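Local coordinates for periplasmic solute binding protein (Candidatus liberibacter, PDB 4CL2) that binds manganese and zinc ions in the periplasm and probably delivers them to an ABC-type uptake system, at residues Q19-D24 and I116-I121; L58-H63 and H106-L111. All coordinates share one frame; numbering follows the deposited sequence.

Contact 1. Residues Q19-D24 and I116-I121; sequences QNIAKD and IYIENI
Ile21 meets Ile118 and Ile121 through a single methyl group, and the closest approaches across this interface all run to its CD1. The apolar part of the contact is a small triangle of isoleucines: CD1 of Ile21 lies 3.7 Å from CG2 of Ile121 and 3.9 Å from CG2 of Ile118, so it sits between two side chains that follow one another on a single turn of helix 111-128. The side chains of Ile21 and Ile121 cross at roughly a right angle, the longer branch of Ile21 running up to the shorter branch of its partner. That reach depends on the torsions of Ile21: CG1 stands opposite the carbonyl carbon (chi1 -59°), and the nearly extended chi2 of 154° carries CD1 outward to the second helix.

The same methyl also packs on the backbone, 3.6 Å from the carbonyl oxygen O of Ile118, and no hydrogen bond joins the two segments. The contact thus pairs the C-terminal end of helix 12-22, which follows the first strand of the N-terminal parallel sheet, with the middle of helix 111-128. Both belong to the N-terminal lobe of this cluster 9 solute-binding fold. Ile17, one turn before Ile21, extends the apolar patch against Ile118 and Ile121, while Leu125 continues it along helix 111-128 and Tyr143 of helix 133-158 touches Ile118.

Polar interactions lie at the end of helix 12-22. There Lys23 adopts positive phi, and its N still bonds to O of Gln19. NE2 of Gln19 reaches across the helix end to OD1 of Asp24 over 3.2 Å; the acceptor lies close to the amide plane, whereas the donor comes from above the carboxylate plane. The carbonyl oxygen of Ile21 is taken by ND2 of Asn139.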
ATOM      1  N   GLN A  19      -9.156  -9.243  -7.427  1.00 14.20           N
ATOM      2  CA  GLN A  19     -10.572  -9.580  -7.465  1.00 14.84           C
ATOM      3  C   GLN A  19     -11.351  -8.618  -8.303  1.00 16.55           C
ATOM      4  O   GLN A  19     -12.275  -9.022  -8.992  1.00 15.68           O
ATOM      5  CB  GLN A  19     -11.144  -9.633  -6.049  1.00 16.64           C
ATOM      6  CG  GLN A  19     -12.615  -9.992  -5.946  1.00 22.95           C
ATOM      7  CD  GLN A  19     -12.947 -11.390  -6.477  1.00 29.59           C
ATOM      8  OE1 GLN A  19     -12.130 -12.304  -6.468  1.00 30.33           O
ATOM      9  NE2 GLN A  19     -14.153 -11.538  -6.978  1.00 30.83           N
ATOM     10  N   ASN A  20     -10.993  -7.343  -8.288  1.00 14.33           N
ATOM     11  CA  ASN A  20     -11.738  -6.401  -9.111  1.00 15.76           C
ATOM     12  C   ASN A  20     -11.456  -6.522 -10.596  1.00 17.21           C
ATOM     13  O   ASN A  20     -12.290  -6.164 -11.441  1.00 17.45           O
ATOM     14  CB  ASN A  20     -11.441  -4.991  -8.656  1.00 15.88           C
ATOM     15  CG  ASN A  20     -12.280  -4.613  -7.479  1.00 16.22           C
ATOM     16  OD1 ASN A  20     -13.475  -4.283  -7.608  1.00 18.96           O
ATOM     17  ND2 ASN A  20     -11.709  -4.728  -6.306  1.00 16.44           N
ATOM     18  N   ILE A  21     -10.281  -7.035 -10.948  1.00 14.93           N
ATOM     19  CA  ILE A  21      -9.952  -7.235 -12.349  1.00 14.73           C
ATOM     20  C   ILE A  21     -10.500  -8.578 -12.844  1.00 16.96           C
ATOM     21  O   ILE A  21     -10.954  -8.679 -13.970  1.00 16.40           O
ATOM     22  CB  ILE A  21      -8.439  -7.076 -12.582  1.00 15.28           C
ATOM     23  CG1 ILE A  21      -7.937  -5.655 -12.146  1.00 14.84           C
ATOM     24  CG2 ILE A  21      -8.039  -7.362 -14.016  1.00 16.34           C
ATOM     25  CD1 ILE A  21      -6.487  -5.663 -11.774  1.00 15.44           C
ATOM     26  N   ALA A  22     -10.438  -9.619 -12.012  1.00 16.23           N
ATOM     27  CA  ALA A  22     -10.807 -10.938 -12.467  1.00 16.01           C
ATOM     28  C   ALA A  22     -12.282 -11.246 -12.296  1.00 19.23           C
ATOM     29  O   ALA A  22     -12.831 -12.025 -13.051  1.00 20.18           O
ATOM     30  CB  ALA A  22     -10.001 -11.947 -11.724  1.00 15.20           C
ATOM     31  N   LYS A  23     -12.945 -10.618 -11.340  1.00 17.90           N
ATOM     32  CA  LYS A  23     -14.363 -10.841 -11.067  1.00 19.73           C
ATOM     33  C   LYS A  23     -14.786 -12.283 -11.147  1.00 26.55           C
ATOM     34  O   LYS A  23     -15.730 -12.631 -11.860  1.00 31.65           O
ATOM     35  CB  LYS A  23     -15.222 -10.050 -11.987  1.00 25.48           C
ATOM     36  CG  LYS A  23     -15.020  -8.595 -11.825  1.00 28.85           C
ATOM     37  CD  LYS A  23     -15.953  -7.896 -12.766  1.00 39.51           C
ATOM     38  CE  LYS A  23     -16.325  -6.542 -12.218  1.00 52.67           C
ATOM     39  NZ  LYS A  23     -17.689  -6.224 -12.722  1.00 60.14           N
ATOM     40  N   ASP A  24     -14.099 -13.118 -10.432  1.00 26.73           N
ATOM     41  CA  ASP A  24     -14.577 -14.563 -10.447  1.00 30.12           C
ATOM     42  C   ASP A  24     -14.291 -15.404 -11.701  1.00 23.64           C
ATOM     43  O   ASP A  24     -14.633 -16.617 -11.703  1.00 22.73           O
ATOM     44  CB  ASP A  24     -16.059 -14.736 -10.067  1.00 31.74           C
ATOM     45  CG  ASP A  24     -16.400 -14.153  -8.696  1.00 40.91           C
ATOM     46  OD1 ASP A  24     -15.593 -14.239  -7.737  1.00 35.64           O
ATOM     47  OD2 ASP A  24     -17.511 -13.623  -8.567  1.00 52.06           O
ATOM     48  N   ILE A 116      -0.810   1.463 -12.280  1.00 13.51           N
ATOM     49  CA  ILE A 116       0.281   0.531 -12.645  1.00 12.46           C
ATOM     50  C   ILE A 116       0.066  -0.862 -12.020  1.00 12.87           C
ATOM     51  O   ILE A 116       0.251  -1.872 -12.729  1.00 13.87           O
ATOM     52  CB  ILE A 116       1.649   1.122 -12.234  1.00 14.83           C
ATOM     53  CG1 ILE A 116       1.859   2.380 -13.057  1.00 16.20           C
ATOM     54  CG2 ILE A 116       2.734   0.073 -12.445  1.00 17.08           C
ATOM     55  CD1 ILE A 116       3.069   3.183 -12.608  1.00 17.09           C
ATOM     56  N   TYR A 117      -0.328  -0.930 -10.760  1.00 13.27           N
ATOM     57  CA  TYR A 117      -0.725  -2.202 -10.114  1.00 12.13           C
ATOM     58  C   TYR A 117      -1.799  -2.892 -10.965  1.00 13.86           C
ATOM     59  O   TYR A 117      -1.690  -4.077 -11.314  1.00 13.69           O
ATOM     60  CB  TYR A 117      -1.256  -2.028  -8.694  1.00 13.29           C
ATOM     61  CG  TYR A 117      -0.207  -1.904  -7.596  1.00 13.48           C
ATOM     62  CD1 TYR A 117       0.631  -0.803  -7.488  1.00 15.16           C
ATOM     63  CD2 TYR A 117      -0.054  -2.909  -6.635  1.00 14.66           C
ATOM     64  CE1 TYR A 117       1.568  -0.673  -6.453  1.00 12.69           C
ATOM     65  CE2 TYR A 117       0.890  -2.782  -5.633  1.00 13.93           C
ATOM     66  CZ  TYR A 117       1.709  -1.714  -5.532  1.00 12.37           C
ATOM     67  OH  TYR A 117       2.655  -1.559  -4.525  1.00 13.57           O
ATOM     68  N   ILE A 118      -2.801  -2.143 -11.317  1.00 12.90           N
ATOM     69  CA  ILE A 118      -3.941  -2.702 -12.097  1.00 14.43           C
ATOM     70  C   ILE A 118      -3.452  -3.221 -13.437  1.00 14.16           C
ATOM     71  O   ILE A 118      -3.818  -4.334 -13.831  1.00 14.38           O
ATOM     72  CB  ILE A 118      -5.037  -1.625 -12.242  1.00 13.79           C
ATOM     73  CG1 ILE A 118      -5.698  -1.384 -10.874  1.00 14.41           C
ATOM     74  CG2 ILE A 118      -6.067  -2.043 -13.297  1.00 15.42           C
ATOM     75  CD1 ILE A 118      -6.504  -0.116 -10.813  1.00 14.46           C
ATOM     76  N   GLU A 119      -2.644  -2.419 -14.163  1.00 15.60           N
ATOM     77  CA  GLU A 119      -2.147  -2.783 -15.488  1.00 17.78           C
ATOM     78  C   GLU A 119      -1.298  -4.039 -15.410  1.00 15.77           C
ATOM     79  O   GLU A 119      -1.424  -4.944 -16.256  1.00 14.94           O
ATOM     80  CB  GLU A 119      -1.398  -1.617 -16.137  1.00 19.81           C
ATOM     81  CG  GLU A 119      -0.652  -2.038 -17.381  1.00 18.98           C
ATOM     82  CD  GLU A 119      -1.522  -2.598 -18.487  1.00 20.72           C
ATOM     83  OE1 GLU A 119      -2.784  -2.459 -18.432  1.00 19.07           O
ATOM     84  OE2 GLU A 119      -0.949  -3.237 -19.399  1.00 20.53           O
ATOM     85  N   ASN A 120      -0.385  -4.105 -14.423  1.00 15.99           N
ATOM     86  CA  ASN A 120       0.481  -5.279 -14.357  1.00 14.48           C
ATOM     87  C   ASN A 120      -0.339  -6.510 -14.021  1.00 12.99           C
ATOM     88  O   ASN A 120      -0.008  -7.631 -14.489  1.00 14.96           O
ATOM     89  CB  ASN A 120       1.566  -5.063 -13.279  1.00 14.86           C
ATOM     90  CG  ASN A 120       2.655  -4.148 -13.783  1.00 18.56           C
ATOM     91  OD1 ASN A 120       2.876  -4.078 -14.985  1.00 19.72           O
ATOM     92  ND2 ASN A 120       3.302  -3.421 -12.908  1.00 16.65           N
ATOM     93  N   ILE A 121      -1.376  -6.367 -13.214  1.00 12.38           N
ATOM     94  CA  ILE A 121      -2.192  -7.527 -12.837  1.00 12.92           C
ATOM     95  C   ILE A 121      -3.061  -7.949 -14.048  1.00 13.57           C
ATOM     96  O   ILE A 121      -3.211  -9.148 -14.340  1.00 13.20           O
ATOM     97  CB  ILE A 121      -3.009  -7.271 -11.552  1.00 11.92           C
ATOM     98  CG1 ILE A 121      -2.049  -7.202 -10.363  1.00 13.22           C
ATOM     99  CG2 ILE A 121      -4.032  -8.399 -11.288  1.00 15.11           C
ATOM    100  CD1 ILE A 121      -2.658  -6.629  -9.110  1.00 15.31           C
TER

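Contact 2. Residues L58-H63 and H106-L111. With MN (manganese (II) ion), chain L.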
ATOM      1  N   LEU A  58       1.142 -13.384  -7.260  1.00 13.46           N
ATOM      2  CA  LEU A  58       1.292 -11.944  -7.439  1.00 14.16           C
ATOM      3  C   LEU A  58       1.889 -11.318  -6.163  1.00 13.34           C
ATOM      4  O   LEU A  58       1.294 -11.366  -5.084  1.00 16.64           O
ATOM      5  CB  LEU A  58      -0.046 -11.325  -7.728  1.00 14.16           C
ATOM      6  CG  LEU A  58      -0.810 -11.810  -8.949  1.00 18.17           C
ATOM      7  CD1 LEU A  58      -2.181 -11.098  -8.980  1.00 17.49           C
ATOM      8  CD2 LEU A  58       0.022 -11.556 -10.217  1.00 18.47           C
ATOM      9  N   CYS A  59       3.095 -10.798  -6.307  1.00 14.64           N
ATOM     10  CA  CYS A  59       3.851 -10.187  -5.182  1.00 13.75           C
ATOM     11  C   CYS A  59       3.946  -8.673  -5.422  1.00 15.15           C
ATOM     12  O   CYS A  59       3.975  -8.207  -6.556  1.00 13.34           O
ATOM     13  CB  CYS A  59       5.271 -10.746  -5.084  1.00 15.86           C
ATOM     14  SG  CYS A  59       5.252 -12.446  -4.403  1.00 19.09           S
ATOM     15  N   ASN A  60       4.125  -7.945  -4.329  1.00 14.52           N
ATOM     16  CA  ASN A  60       4.440  -6.534  -4.368  1.00 13.93           C
ATOM     17  C   ASN A  60       5.816  -6.243  -4.859  1.00 15.76           C
ATOM     18  O   ASN A  60       6.048  -5.241  -5.606  1.00 17.09           O
ATOM     19  CB  ASN A  60       4.372  -5.955  -2.952  1.00 12.97           C
ATOM     20  CG  ASN A  60       4.275  -4.420  -2.976  1.00 13.98           C
ATOM     21  OD1 ASN A  60       3.229  -3.870  -3.322  1.00 15.72           O
ATOM     22  ND2 ASN A  60       5.336  -3.770  -2.538  1.00 14.88           N
ATOM     23  N   GLY A  61       6.760  -7.074  -4.470  1.00 14.21           N
ATOM     24  CA  GLY A  61       8.169  -6.731  -4.598  1.00 17.26           C
ATOM     25  C   GLY A  61       8.506  -5.568  -3.718  1.00 17.61           C
ATOM     26  O   GLY A  61       7.841  -5.338  -2.684  1.00 16.51           O
ATOM     27  N   LEU A  62       9.559  -4.827  -4.090  1.00 17.17           N
ATOM     28  CA  LEU A  62      10.144  -3.782  -3.234  1.00 17.05           C
ATOM     29  C   LEU A  62      10.432  -4.327  -1.819  1.00 20.61           C
ATOM     30  O   LEU A  62      10.188  -3.670  -0.816  1.00 20.04           O
ATOM     31  CB  LEU A  62       9.260  -2.539  -3.232  1.00 16.83           C
ATOM     32  CG  LEU A  62       8.942  -1.983  -4.615  1.00 18.03           C
ATOM     33  CD1 LEU A  62       7.877  -0.866  -4.517  1.00 17.88           C
ATOM     34  CD2 LEU A  62      10.123  -1.517  -5.468  1.00 22.65           C
ATOM     35  N   HIS A  63      10.868  -5.593  -1.816  1.00 18.56           N
ATOM     36  CA  HIS A  63      11.202  -6.355  -0.626  1.00 21.47           C
ATOM     37  C   HIS A  63      10.067  -6.618   0.359  1.00 20.38           C
ATOM     38  O   HIS A  63      10.376  -7.046   1.478  1.00 20.48           O
ATOM     39  CB  HIS A  63      12.399  -5.694   0.109  1.00 24.25           C
ATOM     40  CG  HIS A  63      13.664  -5.769  -0.654  1.00 28.95           C
ATOM     41  ND1 HIS A  63      14.888  -5.491  -0.093  1.00 36.81           N
ATOM     42  CD2 HIS A  63      13.915  -6.123  -1.941  1.00 34.95           C
ATOM     43  CE1 HIS A  63      15.838  -5.688  -0.991  1.00 36.59           C
ATOM     44  NE2 HIS A  63      15.279  -6.087  -2.113  1.00 38.48           N
ATOM     45  N   HIS A 106       5.870   0.757  -0.020  1.00 15.40           N
ATOM     46  CA  HIS A 106       4.500   1.251   0.054  1.00 13.58           C
ATOM     47  C   HIS A 106       4.038   1.962  -1.239  1.00 14.73           C
ATOM     48  O   HIS A 106       3.371   2.991  -1.176  1.00 13.78           O
ATOM     49  CB  HIS A 106       4.325   2.222   1.188  1.00 16.56           C
ATOM     50  CG  HIS A 106       4.620   1.612   2.527  1.00 16.12           C
ATOM     51  ND1 HIS A 106       5.861   1.724   3.131  1.00 18.44           N
ATOM     52  CD2 HIS A 106       3.810   0.988   3.423  1.00 21.85           C
ATOM     53  CE1 HIS A 106       5.821   1.138   4.328  1.00 20.92           C
ATOM     54  NE2 HIS A 106       4.592   0.686   4.521  1.00 21.74           N
ATOM     55  N   ALA A 107       4.332   1.353  -2.353  1.00 15.34           N
ATOM     56  CA  ALA A 107       4.082   1.989  -3.682  1.00 12.68           C
ATOM     57  C   ALA A 107       2.600   2.098  -3.981  1.00 11.66           C
ATOM     58  O   ALA A 107       2.204   2.962  -4.813  1.00 14.94           O
ATOM     59  CB  ALA A 107       4.773   1.156  -4.771  1.00 14.40           C
ATOM     60  N   TRP A 108       1.760   1.297  -3.334  1.00 11.71           N
ATOM     61  CA  TRP A 108       0.319   1.352  -3.548  1.00 11.73           C
ATOM     62  C   TRP A 108      -0.410   2.608  -3.058  1.00 11.71           C
ATOM     63  O   TRP A 108      -1.543   2.813  -3.446  1.00 13.70           O
ATOM     64  CB  TRP A 108      -0.399   0.104  -2.972  1.00 12.94           C
ATOM     65  CG  TRP A 108      -0.234  -0.029  -1.485  1.00 13.23           C
ATOM     66  CD1 TRP A 108      -0.991   0.604  -0.530  1.00 12.24           C
ATOM     67  CD2 TRP A 108       0.796  -0.721  -0.788  1.00 14.26           C
ATOM     68  NE1 TRP A 108      -0.515   0.290   0.737  1.00 14.90           N
ATOM     69  CE2 TRP A 108       0.594  -0.498   0.598  1.00 13.98           C
ATOM     70  CE3 TRP A 108       1.875  -1.528  -1.191  1.00 12.85           C
ATOM     71  CZ2 TRP A 108       1.389  -1.085   1.569  1.00 15.98           C
ATOM     72  CZ3 TRP A 108       2.671  -2.114  -0.244  1.00 14.61           C
ATOM     73  CH2 TRP A 108       2.446  -1.895   1.152  1.00 15.40           C
ATOM     74  N   MET A 109       0.287   3.408  -2.251  1.00 13.29           N
ATOM     75  CA  MET A 109      -0.295   4.642  -1.687  1.00 11.92           C
ATOM     76  C   MET A 109      -0.046   5.795  -2.672  1.00 14.53           C
ATOM     77  O   MET A 109       0.820   6.626  -2.479  1.00 16.80           O
ATOM     78  CB  MET A 109       0.259   4.978  -0.314  1.00 13.76           C
ATOM     79  CG  MET A 109      -0.044   3.953   0.743  1.00 15.33           C
ATOM     80  SD  MET A 109      -1.775   3.646   1.043  1.00 16.16           S
ATOM     81  CE  MET A 109      -2.397   5.271   1.511  1.00 17.02           C
ATOM     82  N   SER A 110      -0.724   5.731  -3.807  1.00 14.45           N
ATOM     83  CA  SER A 110      -0.484   6.630  -4.914  1.00 13.55           C
ATOM     84  C   SER A 110      -1.556   6.358  -5.961  1.00 14.31           C
ATOM     85  O   SER A 110      -1.884   5.213  -6.284  1.00 14.56           O
ATOM     86  CB  SER A 110       0.915   6.431  -5.523  1.00 14.71           C
ATOM     87  OG  SER A 110       1.056   6.808  -6.886  1.00 13.23           O
ATOM     88  N   LEU A 111      -2.050   7.431  -6.535  1.00 15.15           N
ATOM     89  CA  LEU A 111      -3.087   7.345  -7.577  1.00 13.26           C
ATOM     90  C   LEU A 111      -2.429   6.842  -8.862  1.00 14.11           C
ATOM     91  O   LEU A 111      -2.940   5.942  -9.516  1.00 14.98           O
ATOM     92  CB  LEU A 111      -3.792   8.726  -7.769  1.00 14.14           C
ATOM     93  CG  LEU A 111      -4.779   8.774  -8.979  1.00 17.54           C
ATOM     94  CD1 LEU A 111      -5.823   7.732  -8.769  1.00 18.97           C
ATOM     95  CD2 LEU A 111      -5.364  10.191  -8.939  1.00 21.45           C
TER
HETATM   96 MN    MN L1286       4.373  -1.059   6.161  0.50 44.99          MN
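Leu62 and Ala107 touch where the two backbones come closest, the CA atoms of Leu62 and His106 lying 8.2 Å apart. Residues 58-63 leave strand 56-59 at Cys59 and continue as a loop in which Gly61, Leu62 and His63 all have positive phi. Facing it, residues 106-109 form a type I beta turn closed by a bond from N of Met109 to O of His106, and Ser110 then N-caps helix 111-128 with its hydroxyl on N of Asn113.

The amide of Asn60 comes to the edge of the Trp108 indole, the planes 75° apart; a chi1 of -163°, placing CG anti to the backbone N, sends it there. ND2 lies in the ring plane at that edge, and OD1 of Asn60, near the plane, is 3.4 Å from CE3 of Trp108 and accepts a hydrogen bond from OH of Tyr117. ND2 of Asn60 also donates to O of Gly61 at 3.0 Å from above the carbonyl plane.

This pairing borders the metal site in the cleft between the two lobes of the cluster 9 solute-binding fold. NE2 of His106 binds the manganese ion at 2.4 Å, and Glu172 and Asp247 supply the other protein ligands; ND1 of His106 is bonded to OD1 of Asn104, which, with the metal bond, would hold the imidazole in its rotation. The CA of His106 also lies over the rim of one face of the Trp108 ring, whose NE1 is bonded to O of Val246, next to Asp247.

The other side-chain contact is apolar, CD1 of Leu62 resting on CB of Ala107 at 3.7 Å.

Overall arrangement
Both contacts are buried, but contact 1 lies farther from the centre of the chain and away from the metal, whereas contact 2 is near the middle and includes a manganese ligand. Contact 1 joins two helices through aliphatic packing; contact 2 joins two loops through an amide at the edge of an indole and a leucine on an alanine, with the imidazole of His106 turned to the metal, and its polar atoms are tied into neighbouring residues. Helix 111-128 is common to both, since residues 106-111 lead into it and residues 116-121 lie on it. Tyr117, on that helix, bridges the two contacts. Ile121 also packs on Leu58, linking the helix pair to strand 56-59.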